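PDB 3K17: Lin0012 protein, which probably phosphorylates phosphomevalonate at the expense of ATP, as a kinase of the GHMP family in the mevalonate route to isoprenoids. Local coordinates for residues N58-P63 with E73-T78; A123-I128 with S166-G171; M255-Q260 with I274-R279; K298-S303 with L342-L347. All coordinates share one frame; numbering follows the deposited sequence.

Contact 1: N58-P63 with E73-T78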
loop_
_atom_site.group_PDB
_atom_site.type_symbol
_atom_site.label_atom_id
_atom_site.label_comp_id
_atom_site.label_asym_id
_atom_site.label_seq_id
_atom_site.Cartn_x
_atom_site.Cartn_y
_atom_site.Cartn_z
ATOM N N ASN A 58 -8.300 25.695 -9.866
ATOM C CA ASN A 58 -9.325 25.081 -10.685
ATOM C C ASN A 58 -10.442 24.453 -9.863
ATOM O O ASN A 58 -10.233 24.018 -8.738
ATOM C CB ASN A 58 -8.696 24.034 -11.606
ATOM C CG ASN A 58 -7.717 24.650 -12.585
ATOM O OD1 ASN A 58 -6.519 24.402 -12.519
ATOM N ND2 ASN A 58 -8.226 25.473 -13.488
ATOM N N PRO A 59 -11.651 24.396 -10.435
ATOM C CA PRO A 59 -12.819 23.820 -9.763
ATOM C C PRO A 59 -12.828 22.304 -9.854
ATOM O O PRO A 59 -12.010 21.714 -10.550
ATOM C CB PRO A 59 -13.976 24.415 -10.548
ATOM C CG PRO A 59 -13.435 24.348 -11.959
ATOM C CD PRO A 59 -12.008 24.879 -11.783
ATOM N N VAL A 60 -13.747 21.684 -9.123
ATOM C CA VAL A 60 -13.936 20.241 -9.176
ATOM C C VAL A 60 -15.400 20.083 -9.561
ATOM O O VAL A 60 -16.201 21.000 -9.361
ATOM C CB VAL A 60 -13.719 19.545 -7.819
ATOM C CG1 VAL A 60 -12.232 19.406 -7.531
ATOM C CG2 VAL A 60 -14.424 20.321 -6.720
ATOM N N SER A 61 -15.747 18.936 -10.126
ATOM C CA SER A 61 -17.124 18.692 -10.518
ATOM C C SER A 61 -17.543 17.368 -9.930
ATOM O O SER A 61 -16.709 16.606 -9.429
ATOM C CB SER A 61 -17.255 18.652 -12.045
ATOM O OG SER A 61 -18.621 18.575 -12.438
ATOM N N TRP A 62 -18.840 17.098 -9.978
ATOM C CA TRP A 62 -19.374 15.855 -9.454
ATOM C C TRP A 62 -20.749 15.644 -10.080
ATOM O O TRP A 62 -21.412 16.603 -10.467
ATOM C CB TRP A 62 -19.449 15.916 -7.920
ATOM C CG TRP A 62 -20.418 16.933 -7.357
ATOM C CD1 TRP A 62 -21.645 16.677 -6.812
ATOM C CD2 TRP A 62 -20.212 18.351 -7.232
ATOM N NE1 TRP A 62 -22.213 17.846 -6.351
ATOM C CE2 TRP A 62 -21.357 18.886 -6.598
ATOM C CE3 TRP A 62 -19.171 19.221 -7.593
ATOM C CZ2 TRP A 62 -21.492 20.252 -6.316
ATOM C CZ3 TRP A 62 -19.304 20.582 -7.309
ATOM C CH2 TRP A 62 -20.461 21.082 -6.674
ATOM N N PRO A 63 -21.196 14.385 -10.183
ATOM C CA PRO A 63 -22.502 14.081 -10.780
ATOM C C PRO A 63 -23.687 14.786 -10.131
ATOM O O PRO A 63 -23.699 15.041 -8.926
ATOM C CB PRO A 63 -22.588 12.561 -10.670
ATOM C CG PRO A 63 -21.788 12.269 -9.431
ATOM C CD PRO A 63 -20.600 13.185 -9.568
ATOM N N GLU A 73 -7.025 17.780 -0.122
ATOM C CA GLU A 73 -7.327 17.894 1.300
ATOM C C GLU A 73 -8.108 19.155 1.668
ATOM O O GLU A 73 -8.906 19.150 2.604
ATOM C CB GLU A 73 -6.023 17.867 2.102
ATOM C CG GLU A 73 -6.159 18.310 3.551
ATOM C CD GLU A 73 -4.809 18.558 4.206
ATOM O OE1 GLU A 73 -3.978 17.627 4.220
ATOM O OE2 GLU A 73 -4.580 19.681 4.707
ATOM N N HIS A 74 -7.886 20.238 0.934
ATOM C CA HIS A 74 -8.563 21.484 1.246
ATOM C C HIS A 74 -10.004 21.597 0.779
ATOM O O HIS A 74 -10.657 22.612 1.027
ATOM C CB HIS A 74 -7.739 22.656 0.724
ATOM C CG HIS A 74 -6.382 22.735 1.345
ATOM N ND1 HIS A 74 -5.349 21.897 0.984
ATOM C CD2 HIS A 74 -5.914 23.491 2.366
ATOM C CE1 HIS A 74 -4.303 22.133 1.756
ATOM N NE2 HIS A 74 -4.620 23.095 2.603
ATOM N N TRP A 75 -10.498 20.553 0.121
ATOM C CA TRP A 75 -11.879 20.523 -0.365
ATOM C C TRP A 75 -12.814 19.949 0.708
ATOM O O TRP A 75 -14.024 20.138 0.659
ATOM C CB TRP A 75 -12.009 19.609 -1.595
ATOM C CG TRP A 75 -11.366 20.107 -2.855
ATOM C CD1 TRP A 75 -10.252 19.599 -3.468
ATOM C CD2 TRP A 75 -11.811 21.198 -3.670
ATOM N NE1 TRP A 75 -9.979 20.307 -4.617
ATOM C CE2 TRP A 75 -10.920 21.294 -4.764
ATOM C CE3 TRP A 75 -12.878 22.103 -3.584
ATOM C CZ2 TRP A 75 -11.063 22.263 -5.766
ATOM C CZ3 TRP A 75 -13.024 23.065 -4.581
ATOM C CH2 TRP A 75 -12.119 23.137 -5.657
ATOM N N THR A 76 -12.237 19.234 1.665
ATOM C CA THR A 76 -13.015 18.547 2.682
ATOM C C THR A 76 -14.175 19.278 3.342
ATOM O O THR A 76 -15.294 18.778 3.308
ATOM C CB THR A 76 -12.088 17.956 3.767
ATOM O OG1 THR A 76 -11.019 17.248 3.132
ATOM C CG2 THR A 76 -12.849 16.960 4.622
ATOM N N PHE A 77 -13.945 20.450 3.929
ATOM C CA PHE A 77 -15.058 21.128 4.589
ATOM C C PHE A 77 -16.226 21.431 3.661
ATOM O O PHE A 77 -17.361 21.128 3.997
ATOM C CB PHE A 77 -14.598 22.419 5.282
ATOM C CG PHE A 77 -13.940 22.184 6.615
ATOM C CD1 PHE A 77 -14.695 21.774 7.716
ATOM C CD2 PHE A 77 -12.569 22.360 6.770
ATOM C CE1 PHE A 77 -14.092 21.538 8.962
ATOM C CE2 PHE A 77 -11.954 22.128 8.013
ATOM C CZ PHE A 77 -12.725 21.715 9.109
ATOM N N THR A 78 -15.952 22.020 2.499
ATOM C CA THR A 78 -17.024 22.362 1.573
ATOM C C THR A 78 -17.639 21.150 0.889
ATOM O O THR A 78 -18.849 21.132 0.617
ATOM C CB THR A 78 -16.552 23.391 0.507
ATOM O OG1 THR A 78 -15.385 22.901 -0.161
ATOM C CG2 THR A 78 -16.219 24.715 1.173
#
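The turn that brings Trp75 to Val60 carries one side-chain hydrogen bond, from Thr76 OG1 to Glu73 O at 2.9 Å, the hydroxyl standing above the carbonyl plane. From this turn the indole reaches across to the loop 58-63, and nearly all of the contact is made round its six-membered ring. Val60 covers one face of the ring. Its CG2 methyl sits 3.7 Å from the centroid of that ring and only 9° off the ring normal, a CH-pi contact over the face. The other methyl, CG1, is shifted toward the rim and lies 3.6 Å from Trp75 CZ2. With chi1 at -78°, CG1 is anti to the carbonyl carbon and CG2 falls between the backbone N and that carbon, which turns both branches to the indole. A different approach is taken by Asn58: its backbone carbonyl O lies in the ring plane, at the edge, 3.5 Å from Trp75 CZ2. One ring thus gives a packing surface to a loop otherwise tied to strand 50-52. Val60 bonds through its backbone to Leu51 of that strand, Trp75 packs on Leu51 and stacks with Tyr56, and Thr78, on helix 76-91, touches helix 119-135.

Contact 2: A123-I128 with S166-G171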
loop_
_atom_site.group_PDB
_atom_site.type_symbol
_atom_site.label_atom_id
_atom_site.label_comp_id
_atom_site.label_asym_id
_atom_site.label_seq_id
_atom_site.Cartn_x
_atom_site.Cartn_y
_atom_site.Cartn_z
ATOM N N ALA A 123 -17.156 28.928 5.603
ATOM C CA ALA A 123 -17.295 28.286 4.303
ATOM C C ALA A 123 -18.421 27.258 4.366
ATOM O O ALA A 123 -19.257 27.164 3.461
ATOM C CB ALA A 123 -15.972 27.608 3.907
ATOM N N THR A 124 -18.429 26.473 5.435
ATOM C CA THR A 124 -19.461 25.463 5.618
ATOM C C THR A 124 -20.855 26.125 5.606
ATOM O O THR A 124 -21.768 25.685 4.903
ATOM C CB THR A 124 -19.263 24.727 6.953
ATOM O OG1 THR A 124 -17.989 24.075 6.949
ATOM C CG2 THR A 124 -20.351 23.681 7.158
ATOM N N VAL A 125 -21.002 27.185 6.386
ATOM C CA VAL A 125 -22.276 27.905 6.478
ATOM C C VAL A 125 -22.677 28.524 5.137
ATOM O O VAL A 125 -23.860 28.565 4.804
ATOM C CB VAL A 125 -22.206 29.003 7.580
ATOM C CG1 VAL A 125 -23.422 29.932 7.513
ATOM C CG2 VAL A 125 -22.152 28.334 8.957
ATOM N N ALA A 126 -21.698 28.987 4.359
ATOM C CA ALA A 126 -21.984 29.581 3.060
ATOM C C ALA A 126 -22.569 28.526 2.115
ATOM O O ALA A 126 -23.537 28.792 1.390
ATOM C CB ALA A 126 -20.708 30.193 2.456
ATOM N N VAL A 127 -21.986 27.329 2.125
ATOM C CA VAL A 127 -22.477 26.257 1.275
ATOM C C VAL A 127 -23.907 25.862 1.673
ATOM O O VAL A 127 -24.793 25.757 0.816
ATOM C CB VAL A 127 -21.552 25.011 1.362
ATOM C CG1 VAL A 127 -22.222 23.796 0.702
ATOM C CG2 VAL A 127 -20.209 25.319 0.675
ATOM N N ILE A 128 -24.136 25.655 2.967
ATOM C CA ILE A 128 -25.465 25.254 3.423
ATOM C C ILE A 128 -26.496 26.323 3.057
ATOM O O ILE A 128 -27.556 26.009 2.512
ATOM C CB ILE A 128 -25.489 25.000 4.951
ATOM C CG1 ILE A 128 -24.559 23.823 5.302
ATOM C CG2 ILE A 128 -26.935 24.730 5.426
ATOM C CD1 ILE A 128 -24.889 22.516 4.599
ATOM N N SER A 166 -22.221 31.277 15.168
ATOM C CA SER A 166 -21.961 32.689 14.968
ATOM C C SER A 166 -22.005 33.081 13.498
ATOM O O SER A 166 -22.590 34.105 13.151
ATOM C CB SER A 166 -20.608 33.058 15.583
ATOM O OG SER A 166 -20.306 34.420 15.350
ATOM N N CYS A 167 -21.387 32.274 12.630
ATOM C CA CYS A 167 -21.384 32.568 11.194
ATOM C C CYS A 167 -22.798 32.486 10.605
ATOM O O CYS A 167 -23.175 33.283 9.746
ATOM C CB CYS A 167 -20.462 31.590 10.456
ATOM S SG CYS A 167 -18.719 31.777 10.923
HETATM N N MSE A 168 -23.573 31.523 11.086
HETATM C CA MSE A 168 -24.944 31.318 10.616
HETATM C C MSE A 168 -25.921 32.411 11.080
HETATM O O MSE A 168 -26.694 32.941 10.282
HETATM C CB MSE A 168 -25.435 29.951 11.100
HETATM C CG MSE A 168 -26.882 29.616 10.776
HETATM SE SE MSE A 168 -27.155 29.313 8.894
HETATM C CE MSE A 168 -26.395 27.517 8.790
ATOM N N TYR A 169 -25.862 32.747 12.365
ATOM C CA TYR A 169 -26.769 33.731 12.968
ATOM C C TYR A 169 -26.374 35.197 12.854
ATOM O O TYR A 169 -27.240 36.072 12.873
ATOM C CB TYR A 169 -26.990 33.395 14.452
ATOM C CG TYR A 169 -27.900 32.213 14.675
ATOM C CD1 TYR A 169 -27.560 30.947 14.202
ATOM C CD2 TYR A 169 -29.132 32.370 15.309
ATOM C CE1 TYR A 169 -28.427 29.867 14.345
ATOM C CE2 TYR A 169 -30.005 31.299 15.461
ATOM C CZ TYR A 169 -29.652 30.055 14.976
ATOM O OH TYR A 169 -30.528 29.001 15.095
ATOM N N GLY A 170 -25.079 35.474 12.727
ATOM C CA GLY A 170 -24.644 36.859 12.649
ATOM C C GLY A 170 -24.810 37.532 14.007
ATOM O O GLY A 170 -25.148 36.879 14.997
ATOM N N GLY A 171 -24.561 38.835 14.058
ATOM C CA GLY A 171 -24.688 39.572 15.304
ATOM C C GLY A 171 -23.914 38.992 16.472
ATOM O O GLY A 171 -22.867 38.359 16.295
#
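Met168 meets Val125 where two helices of the GHMP kinase N-terminal domain, 119-135 and 162-169, pack together over strand 7-18 of the sheet. The residue is modelled as selenomethionine, and its side chain can be followed outward. CB starts 4.1 Å from Val125 CG1. With CG anti to the backbone N (chi1 176°), the chain first runs off from the valine, and CG itself makes no close approach to it. Two successive bends, chi2 70° and chi3 77°, then fold the chain back on itself. SE returns to 4.0 Å from Val125 CG1, and the terminal CE also rests against that methyl while lying 4.4 Å from Ile128 CG2, one turn further along the same helix. The selenoether thus curls against Val125 CG1, with its methyl between that branch and Ile128. Val125 itself is wedged in by both branches: CG1 presses on the backbone at 3.7 Å from Met168 CA, and CG2 faces Cys167. The contact is entirely apolar and buried. Ile11 of strand 7-18 touches both Val125 and Cys167, giving the two helices a common partner; Met141 and Lys144 of helix 141-156 also touch Met168. Helix 162-169 ends just beyond, where Gly170 takes a positive phi, and the second valine branch, Val125 CG2, sits 4.0 Å from Cys167 CB.

Contact 3: M255-Q260 with I274-R279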
loop_
_atom_site.group_PDB
_atom_site.type_symbol
_atom_site.label_atom_id
_atom_site.label_comp_id
_atom_site.label_asym_id
_atom_site.label_seq_id
_atom_site.Cartn_x
_atom_site.Cartn_y
_atom_site.Cartn_z
HETATM N N MSE A 255 -19.373 33.066 32.842
HETATM C CA MSE A 255 -20.321 33.135 31.728
HETATM C C MSE A 255 -21.671 33.658 32.198
HETATM O O MSE A 255 -22.304 34.478 31.531
HETATM C CB MSE A 255 -20.504 31.756 31.090
HETATM C CG MSE A 255 -19.310 31.285 30.287
HETATM SE SE MSE A 255 -18.756 32.602 28.974
HETATM C CE MSE A 255 -17.122 33.150 29.838
ATOM N N LYS A 256 -22.111 33.168 33.351
ATOM C CA LYS A 256 -23.378 33.598 33.924
ATOM C C LYS A 256 -23.338 35.114 34.115
ATOM O O LYS A 256 -24.286 35.818 33.764
ATOM C CB LYS A 256 -23.603 32.894 35.266
ATOM C CG LYS A 256 -24.981 33.113 35.874
ATOM C CD LYS A 256 -25.203 32.194 37.071
ATOM C CE LYS A 256 -25.145 30.719 36.660
ATOM N NZ LYS A 256 -26.177 30.370 35.636
ATOM N N GLN A 257 -22.225 35.605 34.655
ATOM C CA GLN A 257 -22.030 37.034 34.891
ATOM C C GLN A 257 -22.053 37.849 33.604
ATOM O O GLN A 257 -22.793 38.832 33.479
ATOM C CB GLN A 257 -20.691 37.273 35.589
ATOM C CG GLN A 257 -20.656 36.907 37.063
ATOM C CD GLN A 257 -19.240 36.914 37.617
ATOM O OE1 GLN A 257 -18.459 37.831 37.348
ATOM N NE2 GLN A 257 -18.904 35.895 38.398
ATOM N N ILE A 258 -21.237 37.439 32.641
ATOM C CA ILE A 258 -21.162 38.161 31.384
ATOM C C ILE A 258 -22.514 38.174 30.669
ATOM O O ILE A 258 -22.882 39.172 30.051
ATOM C CB ILE A 258 -20.037 37.571 30.476
ATOM C CG1 ILE A 258 -19.703 38.556 29.356
ATOM C CG2 ILE A 258 -20.469 36.229 29.895
ATOM C CD1 ILE A 258 -18.390 38.255 28.646
ATOM N N ILE A 259 -23.267 37.079 30.756
ATOM C CA ILE A 259 -24.584 37.050 30.120
ATOM C C ILE A 259 -25.475 38.088 30.815
ATOM O O ILE A 259 -26.263 38.782 30.171
ATOM C CB ILE A 259 -25.236 35.645 30.207
ATOM C CG1 ILE A 259 -24.535 34.693 29.227
ATOM C CG2 ILE A 259 -26.727 35.728 29.863
ATOM C CD1 ILE A 259 -25.086 33.292 29.227
ATOM N N GLN A 260 -25.336 38.188 32.132
ATOM C CA GLN A 260 -26.096 39.164 32.912
ATOM C C GLN A 260 -25.700 40.552 32.408
ATOM O O GLN A 260 -26.552 41.395 32.130
ATOM C CB GLN A 260 -25.740 39.034 34.391
ATOM C CG GLN A 260 -26.457 40.016 35.318
ATOM C CD GLN A 260 -25.957 39.906 36.743
ATOM O OE1 GLN A 260 -25.838 38.808 37.283
ATOM N NE2 GLN A 260 -25.666 41.046 37.362
ATOM N N ILE A 274 -14.492 39.962 31.631
ATOM C CA ILE A 274 -13.465 39.710 30.629
ATOM C C ILE A 274 -12.109 39.513 31.317
ATOM O O ILE A 274 -11.354 38.595 30.977
ATOM C CB ILE A 274 -13.388 40.877 29.623
ATOM C CG1 ILE A 274 -14.676 40.931 28.792
ATOM C CG2 ILE A 274 -12.182 40.717 28.716
ATOM C CD1 ILE A 274 -14.937 39.681 27.959
ATOM N N LYS A 275 -11.809 40.360 32.300
ATOM C CA LYS A 275 -10.545 40.252 33.020
ATOM C C LYS A 275 -10.448 38.886 33.677
ATOM O O LYS A 275 -9.402 38.234 33.626
ATOM C CB LYS A 275 -10.431 41.334 34.098
ATOM C CG LYS A 275 -10.502 42.763 33.595
ATOM C CD LYS A 275 -10.184 43.729 34.740
ATOM C CE LYS A 275 -10.729 45.120 34.477
ATOM N NZ LYS A 275 -10.198 45.684 33.216
ATOM N N GLU A 276 -11.543 38.449 34.293
ATOM C CA GLU A 276 -11.563 37.149 34.952
ATOM C C GLU A 276 -11.424 36.014 33.941
ATOM O O GLU A 276 -10.689 35.051 34.180
ATOM C CB GLU A 276 -12.858 36.964 35.749
ATOM C CG GLU A 276 -13.058 37.971 36.872
ATOM C CD GLU A 276 -14.233 37.607 37.758
ATOM O OE1 GLU A 276 -14.178 36.534 38.389
ATOM O OE2 GLU A 276 -15.210 38.382 37.822
ATOM N N ASN A 277 -12.131 36.118 32.817
ATOM C CA ASN A 277 -12.040 35.074 31.798
ATOM C C ASN A 277 -10.586 34.999 31.349
ATOM O O ASN A 277 -10.018 33.918 31.229
ATOM C CB ASN A 277 -12.933 35.392 30.593
ATOM C CG ASN A 277 -13.263 34.154 29.767
ATOM O OD1 ASN A 277 -12.569 33.139 29.841
ATOM N ND2 ASN A 277 -14.322 34.237 28.969
ATOM N N ARG A 278 -9.988 36.159 31.105
ATOM C CA ARG A 278 -8.596 36.212 30.681
ATOM C C ARG A 278 -7.721 35.472 31.680
ATOM O O ARG A 278 -6.841 34.707 31.300
ATOM C CB ARG A 278 -8.106 37.661 30.582
ATOM C CG ARG A 278 -6.614 37.763 30.258
ATOM C CD ARG A 278 -6.071 39.178 30.370
ATOM N NE ARG A 278 -4.646 39.202 30.048
ATOM C CZ ARG A 278 -3.830 40.227 30.278
ATOM N NH1 ARG A 278 -4.284 41.340 30.837
ATOM N NH2 ARG A 278 -2.546 40.135 29.955
ATOM N N ARG A 279 -7.977 35.708 32.962
ATOM C CA ARG A 279 -7.202 35.093 34.028
ATOM C C ARG A 279 -7.256 33.573 34.049
ATOM O O ARG A 279 -6.214 32.918 34.103
ATOM C CB ARG A 279 -7.650 35.641 35.389
ATOM C CG ARG A 279 -7.520 37.161 35.533
ATOM C CD ARG A 279 -6.113 37.637 35.204
ATOM N NE ARG A 279 -5.891 39.046 35.539
ATOM C CZ ARG A 279 -6.464 40.079 34.925
ATOM N NH1 ARG A 279 -7.313 39.885 33.924
ATOM N NH2 ARG A 279 -6.173 41.315 35.308
#
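Ile258 and Ile274 reach each other by quite different conformations. Ile258 starts toward the opposite helix and stays stretched out, CG1 anti to its backbone N and CD1 continuing outward. Ile274 sets off with its CB directed away, so its contact depends on a bend: chi2 of -61° swings CD1 back until it lies 3.8 Å from Ile258 CD1. The two methyls close a gap between backbones whose CA atoms, Ile258 to Ile274, are 7.9 Å apart. Met255, a selenomethionine, uses the same device one turn away. Its CB also points away, yet bends beyond CG turn the methyl round to the Asn277 side chain, with Met255 CE 4.0 Å from Asn277 CG. Toward the outer side of the helix pair, Gln257 and Glu276 both extend beyond CG and their side chains cross at about a right angle, amide and carboxylate planes 44° apart. The carboxylate of Glu276 has its firm partner elsewhere, in a salt bridge with Arg250. On the inner side, Ile274 touches Ala310 and Lys312 of strand 310-313, while Met255 and Ile258 meet Ala18. The segment axes approach to 10.5 Å with their directions 154° apart. Helices 241-264 and 267-288, joined by a very short turn, thus form an antiparallel helical hairpin, here a part of the C-terminal domain of a GHMP kinase.

Contact 4: K298-S303 with L342-L347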
loop_
_atom_site.group_PDB
_atom_site.type_symbol
_atom_site.label_atom_id
_atom_site.label_comp_id
_atom_site.label_asym_id
_atom_site.label_seq_id
_atom_site.Cartn_x
_atom_site.Cartn_y
_atom_site.Cartn_z
ATOM N N LYS A 298 -0.518 39.104 25.459
ATOM C CA LYS A 298 -0.424 39.655 26.805
ATOM C C LYS A 298 -0.375 41.176 26.711
ATOM O O LYS A 298 -1.110 41.879 27.407
ATOM C CB LYS A 298 0.840 39.153 27.512
ATOM C CG LYS A 298 1.031 39.743 28.913
ATOM C CD LYS A 298 2.327 39.266 29.550
ATOM C CE LYS A 298 2.373 39.607 31.036
ATOM N NZ LYS A 298 2.239 41.069 31.304
ATOM N N GLU A 299 0.501 41.682 25.847
ATOM C CA GLU A 299 0.628 43.124 25.663
ATOM C C GLU A 299 -0.677 43.701 25.143
ATOM O O GLU A 299 -1.074 44.800 25.515
ATOM C CB GLU A 299 1.756 43.443 24.678
ATOM C CG GLU A 299 3.129 43.056 25.175
ATOM C CD GLU A 299 3.416 43.634 26.546
ATOM O OE1 GLU A 299 3.271 44.866 26.711
ATOM O OE2 GLU A 299 3.781 42.860 27.458
ATOM N N LEU A 300 -1.348 42.954 24.276
ATOM C CA LEU A 300 -2.608 43.412 23.721
ATOM C C LEU A 300 -3.647 43.600 24.831
ATOM O O LEU A 300 -4.279 44.654 24.930
ATOM C CB LEU A 300 -3.099 42.408 22.671
ATOM C CG LEU A 300 -4.423 42.683 21.954
ATOM C CD1 LEU A 300 -4.437 41.957 20.615
ATOM C CD2 LEU A 300 -5.587 42.238 22.827
ATOM N N ALA A 301 -3.806 42.587 25.675
ATOM C CA ALA A 301 -4.776 42.649 26.763
ATOM C C ALA A 301 -4.358 43.627 27.858
ATOM O O ALA A 301 -5.195 44.343 28.404
ATOM C CB ALA A 301 -4.995 41.258 27.356
ATOM N N ASP A 302 -3.071 43.660 28.185
ATOM C CA ASP A 302 -2.607 44.584 29.215
ATOM C C ASP A 302 -2.913 46.023 28.839
ATOM O O ASP A 302 -3.422 46.793 29.654
ATOM C CB ASP A 302 -1.109 44.430 29.456
ATOM C CG ASP A 302 -0.780 43.187 30.246
ATOM O OD1 ASP A 302 -1.692 42.665 30.921
ATOM O OD2 ASP A 302 0.384 42.740 30.207
ATOM N N SER A 303 -2.609 46.387 27.598
ATOM C CA SER A 303 -2.866 47.743 27.144
ATOM C C SER A 303 -4.363 48.050 27.183
ATOM O O SER A 303 -4.767 49.179 27.468
ATOM C CB SER A 303 -2.304 47.938 25.732
ATOM O OG SER A 303 -2.680 46.870 24.881
ATOM N N LEU A 342 3.173 47.933 18.426
ATOM C CA LEU A 342 3.663 46.620 18.820
ATOM C C LEU A 342 3.658 45.643 17.643
ATOM O O LEU A 342 4.089 44.498 17.779
ATOM C CB LEU A 342 2.809 46.069 19.966
ATOM C CG LEU A 342 2.840 46.899 21.257
ATOM C CD1 LEU A 342 1.828 46.350 22.269
ATOM C CD2 LEU A 342 4.251 46.872 21.844
ATOM N N GLY A 343 3.175 46.097 16.487
ATOM C CA GLY A 343 3.134 45.231 15.320
ATOM C C GLY A 343 1.796 44.537 15.097
ATOM O O GLY A 343 1.632 43.768 14.142
ATOM N N ILE A 344 0.840 44.803 15.984
ATOM C CA ILE A 344 -0.499 44.224 15.892
ATOM C C ILE A 344 -1.286 44.962 14.811
ATOM O O ILE A 344 -1.229 46.186 14.730
ATOM C CB ILE A 344 -1.236 44.358 17.257
ATOM C CG1 ILE A 344 -0.574 43.442 18.292
ATOM C CG2 ILE A 344 -2.726 44.039 17.095
ATOM C CD1 ILE A 344 -0.846 43.857 19.739
ATOM N N LYS A 345 -1.997 44.225 13.961
ATOM C CA LYS A 345 -2.786 44.866 12.918
ATOM C C LYS A 345 -4.218 45.078 13.384
ATOM O O LYS A 345 -4.910 44.128 13.749
ATOM C CB LYS A 345 -2.809 44.038 11.623
ATOM C CG LYS A 345 -3.650 44.688 10.533
ATOM C CD LYS A 345 -3.644 43.920 9.211
ATOM C CE LYS A 345 -2.278 43.966 8.543
ATOM N NZ LYS A 345 -1.760 45.371 8.506
ATOM N N HIS A 346 -4.651 46.332 13.370
ATOM C CA HIS A 346 -6.005 46.680 13.772
ATOM C C HIS A 346 -6.971 46.233 12.678
ATOM O O HIS A 346 -6.710 46.443 11.499
ATOM C CB HIS A 346 -6.104 48.202 13.964
ATOM C CG HIS A 346 -7.485 48.701 14.267
ATOM N ND1 HIS A 346 -8.291 48.131 15.231
ATOM C CD2 HIS A 346 -8.169 49.767 13.789
ATOM C CE1 HIS A 346 -9.408 48.829 15.335
ATOM N NE2 HIS A 346 -9.359 49.828 14.472
ATOM N N LEU A 347 -8.073 45.593 13.063
ATOM C CA LEU A 347 -9.070 45.185 12.081
ATOM C C LEU A 347 -10.371 45.944 12.387
ATOM O O LEU A 347 -11.171 45.512 13.229
ATOM C CB LEU A 347 -9.312 43.663 12.141
ATOM C CG LEU A 347 -8.107 42.743 11.879
ATOM C CD1 LEU A 347 -8.559 41.278 11.838
ATOM C CD2 LEU A 347 -7.452 43.112 10.557
#
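Leu300 and Ile344 provide the buried half of the apolar packing, Glu299 and Leu342 the exposed half. The side chains of Leu300 and Ile344 cross at about a right angle, so that Ile344 CD1 comes against the flank of the leucine, 4.0 Å from Leu300 CB. On the outer edge, Leu342, its CG anti to the carbonyl carbon (chi1 -62°), brings CD1 to the root of an acidic side chain, 3.8 Å from Glu299 CB. Trp339 of helix 329-341 continues this packing, touching Ile344 and donating from its NE1 to Leu300 O. Leu342 and Ile344 flank the end of helix 329-341, which closes in a Schellman motif with positive phi at Gly343, and the chain then turns into strand 345-346. Polar interactions, by contrast, stay within the helix or lead to other helices. Lys298 NZ forms a salt bridge to the syn lone pair of Asp302 OD2 at 2.7 Å, and the other carboxylate oxygen of Asp302 is taken by Arg278. Such a doubly paired aspartate is probably held firmly in its charged form. Ser303 OG turns back to the helix backbone, equally near Glu299 O and Leu300 O. With Lys298, Asp302 and Ser303 engaged elsewhere, helix 295-306 meets the 342-347 segment through hydrocarbon alone, which implies that shape rather than directional bonding sets their fit.

The four contacts follow one another along the chain, each closing before the next opens, and fall into two pairs. Contacts 1 and 2, centres 19 Å apart, belong to the N-terminal half and touch where Thr78 of helix 76-91 packs on Ala123 of helix 119-135. Contacts 3 and 4, about 20 Å between centres, lie in the C-terminal half, where consecutive helices 267-288 and 295-306 are tied by the salt bridge between Arg278 and Asp302. Contacts 1 and 3 lie on opposite sides of the chain's centre, their centres about 40 Å apart. Each half of this GHMP kinase fold is joined locally, while Ala18 of strand 7-18 brings the first sheet into contact 3.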